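Local coordinates for protein polyketide synthase/nonribosomal peptide synthetase hybrid RzxB (Pseudomonas fluorescens, PDB 5IL6) that probably serves as the dehydratase domain of a trans-AT polyketide synthase in rhizoxin biosynthesis, removing water from beta-hydroxyacyl intermediates to form double bonds, at residues S198-A201 with L202-A205; L267-D270 with Q271-C275. All coordinates share one frame; numbering follows the deposited sequence.

Contact 1 of 2, residues S198-A201 with L202-A205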
# COMPACT_ATOMS: atom_id res chain seq x y z
N SER A 198 -9.30 -3.05 13.76
CA SER A 198 -10.69 -3.43 13.60
C SER A 198 -11.26 -2.85 12.31
O SER A 198 -11.12 -1.65 12.04
CB SER A 198 -11.51 -2.93 14.80
OG SER A 198 -12.85 -3.35 14.72
N GLY A 199 -11.89 -3.70 11.51
CA GLY A 199 -12.51 -3.29 10.27
C GLY A 199 -11.61 -3.36 9.05
O GLY A 199 -12.09 -3.10 7.94
N PHE A 200 -10.34 -3.69 9.22
CA PHE A 200 -9.38 -3.78 8.13
C PHE A 200 -8.97 -5.23 7.92
O PHE A 200 -8.58 -5.91 8.87
CB PHE A 200 -8.13 -2.94 8.42
CG PHE A 200 -8.34 -1.46 8.31
CD1 PHE A 200 -8.40 -0.85 7.07
CD2 PHE A 200 -8.44 -0.68 9.44
CE1 PHE A 200 -8.58 0.52 6.96
CE2 PHE A 200 -8.62 0.69 9.34
CZ PHE A 200 -8.69 1.28 8.10
N ALA A 201 -9.08 -5.71 6.68
CA ALA A 201 -8.42 -6.96 6.32
C ALA A 201 -6.91 -6.76 6.29
O ALA A 201 -6.15 -7.64 6.71
CB ALA A 201 -8.92 -7.47 4.98
N LEU A 202 -6.47 -5.61 5.80
CA LEU A 202 -5.07 -5.21 5.84
C LEU A 202 -5.01 -3.72 6.12
O LEU A 202 -5.49 -2.92 5.31
CB LEU A 202 -4.36 -5.54 4.52
CG LEU A 202 -2.94 -5.01 4.36
CD1 LEU A 202 -2.08 -5.32 5.59
CD2 LEU A 202 -2.31 -5.58 3.11
N HIS A 203 -4.45 -3.35 7.26
CA HIS A 203 -4.44 -1.95 7.66
C HIS A 203 -3.47 -1.16 6.78
O HIS A 203 -2.36 -1.62 6.52
CB HIS A 203 -4.03 -1.82 9.13
CG HIS A 203 -4.30 -0.47 9.72
ND1 HIS A 203 -3.49 0.62 9.49
CD2 HIS A 203 -5.29 -0.03 10.53
CE1 HIS A 203 -3.97 1.67 10.13
NE2 HIS A 203 -5.06 1.30 10.77
N PRO A 204 -3.86 0.03 6.30
CA PRO A 204 -2.98 0.78 5.39
C PRO A 204 -1.64 1.16 5.99
O PRO A 204 -0.64 1.25 5.27
CB PRO A 204 -3.81 2.01 5.03
CG PRO A 204 -4.78 2.16 6.16
CD PRO A 204 -5.11 0.76 6.57
N ALA A 205 -1.59 1.42 7.30
CA ALA A 205 -0.32 1.78 7.93
C ALA A 205 0.65 0.60 7.93
O ALA A 205 1.86 0.79 7.78
CB ALA A 205 -0.56 2.27 9.36
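The imidazole of His203, whose CD2 lies against the Phe200 ring, uses ND1 to accept the backbone N-H of Ala205, with Ala205 N 3.0 Å from His203 ND1. The N-H...N angle is 151° and the donor lies slightly out of the ring plane, so His203 caps the helix from the N-cap position. Its CG stands anti to the backbone N (chi1 -166°), which brings the end of the side chain up to Phe200 and sets His203 CD2 3.4 Å from Phe200 CD2. The two ring planes are inclined at 59°, neither stacked nor edge-to-face. Helix 204-212 opens within the HPALLD sequence of polyketide synthase dehydratases, with His203 as its N-cap; the aspartate of that sequence is the usual catalytic acid of the second hotdog half. Pro204, the first helical residue, sends CD over the same face of the Phe200 ring that meets His203, in a CH-pi contact 3.9 Å from the ring centroid. Replacing Phe200 by an alanine would probably leave Pro204 CD without the ring it packs on and let the capping imidazole turn more easily. Beyond these segments, the Phe200 ring meets that of His14 nearly at right angles and touches Pro15, while the backbone of Ala201 is hydrogen-bonded to Cys243.

Contact 2 of 2, residues L267-D270 with Q271-C275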
# COMPACT_ATOMS: atom_id res chain seq x y z
N LEU A 267 4.09 -10.65 3.36
CA LEU A 267 3.70 -10.30 4.72
C LEU A 267 3.26 -11.57 5.44
O LEU A 267 2.43 -12.32 4.92
CB LEU A 267 2.58 -9.27 4.71
CG LEU A 267 2.97 -7.84 4.29
CD1 LEU A 267 3.39 -7.78 2.83
CD2 LEU A 267 1.83 -6.87 4.56
N PHE A 268 3.82 -11.79 6.63
CA PHE A 268 3.53 -12.98 7.41
C PHE A 268 3.10 -12.57 8.81
O PHE A 268 3.52 -11.53 9.33
CB PHE A 268 4.75 -13.91 7.51
CG PHE A 268 5.36 -14.26 6.19
CD1 PHE A 268 6.28 -13.42 5.59
CD2 PHE A 268 5.03 -15.44 5.55
CE1 PHE A 268 6.86 -13.74 4.37
CE2 PHE A 268 5.60 -15.77 4.33
CZ PHE A 268 6.51 -14.92 3.75
N ASP A 269 2.26 -13.40 9.43
CA ASP A 269 1.93 -13.19 10.82
C ASP A 269 3.09 -13.64 11.70
O ASP A 269 4.09 -14.19 11.22
CB ASP A 269 0.64 -13.94 11.19
CG ASP A 269 0.78 -15.45 11.11
OD1 ASP A 269 1.90 -15.95 10.88
OD2 ASP A 269 -0.24 -16.14 11.27
N ASP A 270 2.97 -13.40 13.01
CA ASP A 270 4.06 -13.73 13.92
C ASP A 270 4.36 -15.22 13.93
O ASP A 270 5.42 -15.62 14.41
CB ASP A 270 3.72 -13.27 15.34
CG ASP A 270 3.87 -11.77 15.51
OD1 ASP A 270 4.37 -11.10 14.59
OD2 ASP A 270 3.49 -11.25 16.59
N GLN A 271 3.45 -16.05 13.41
CA GLN A 271 3.67 -17.49 13.34
C GLN A 271 4.29 -17.93 12.02
O GLN A 271 4.62 -19.11 11.88
CB GLN A 271 2.35 -18.25 13.54
CG GLN A 271 1.86 -18.34 14.97
CD GLN A 271 1.48 -16.99 15.55
OE1 GLN A 271 0.86 -16.17 14.88
NE2 GLN A 271 1.82 -16.77 16.82
N GLY A 272 4.46 -17.03 11.06
CA GLY A 272 5.03 -17.38 9.78
C GLY A 272 4.04 -17.70 8.68
O GLY A 272 4.45 -18.15 7.61
N GLN A 273 2.74 -17.51 8.93
CA GLN A 273 1.73 -17.72 7.90
C GLN A 273 1.73 -16.55 6.92
O GLN A 273 1.69 -15.39 7.34
CB GLN A 273 0.34 -17.84 8.52
CG GLN A 273 0.22 -18.86 9.64
CD GLN A 273 -0.12 -20.25 9.14
OE1 GLN A 273 -0.79 -20.40 8.11
NE2 GLN A 273 0.33 -21.27 9.86
N CYS A 274 1.74 -16.85 5.63
CA CYS A 274 1.67 -15.79 4.63
C CYS A 274 0.26 -15.22 4.56
O CYS A 274 -0.71 -15.95 4.35
CB CYS A 274 2.09 -16.31 3.26
SG CYS A 274 2.18 -14.98 2.04
N CYS A 275 0.15 -13.90 4.74
CA CYS A 275 -1.13 -13.21 4.66
C CYS A 275 -1.28 -12.35 3.42
O CYS A 275 -2.41 -12.15 2.97
CB CYS A 275 -1.33 -12.34 5.90
SG CYS A 275 -1.46 -13.27 7.44
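Asp269 and Gln273 lie side by side, and Asp269 OD1 accepts the backbone N-H of Gln273 at a short 2.6 Å from Gln273 N. The donor comes from above the carboxylate plane, 40° out of it, and a weak bond to the same oxygen arrives from Gln271 N at 3.0 Å. A chi1 of 66° puts CG of Asp269 between its own backbone N and carbonyl carbon, folding the carboxylate back over the turn. OD2 rests along the Gln273 side chain, 3.2 Å from Gln273 CG. Asp269 to Gly272 form a type I turn, closed by Gly272 N to Asp269 O (2.9 Å). With Gly272 at left-handed backbone angles and Asp269 N bonded to Gln273 O (2.9 Å), this is the type I turn plus G1 bulge of a 3:5 beta hairpin, joining strands 261-268 and 274-284. Next outward, Phe268 and Cys274 form a non-hydrogen-bonded antiparallel pair: Phe268 CE2 packs 3.7 Å from Cys274 CB, with the sulfur oblique to the ring. A nearly straight bond from Cys275 N to Leu267 O (2.8 Å) continues the pairing. Gln248 NE2 also binds Asp269 O, and Ser246 OG binds Asp270 OD1, tying the turn to strand 246-254. Peptide N-H groups directed at Asp269 OD1 are likely to stabilise its carboxylate in the ionised form.

Overall arrangement
Contacts 1 and 2 both belong to the second hotdog half, one at the start of its helix and the other at the tip of a hairpin. Their centres are 15 Å apart, and the nearest atoms, about 4 Å apart, belong to Leu202 and Leu267 without making a touching contact. Cys243 is shared by both: its backbone is bonded to Ala201 of contact 1, and the Cys275 side chain of contact 2 touches it. The centre of contact 1 lies about 11 Å from the centre of the chain, and the contact leads into the helix expected to carry the catalytic aspartate; contact 2, whose centre is about 17 Å out, sits at the end of two interior strands, where the hairpin turns.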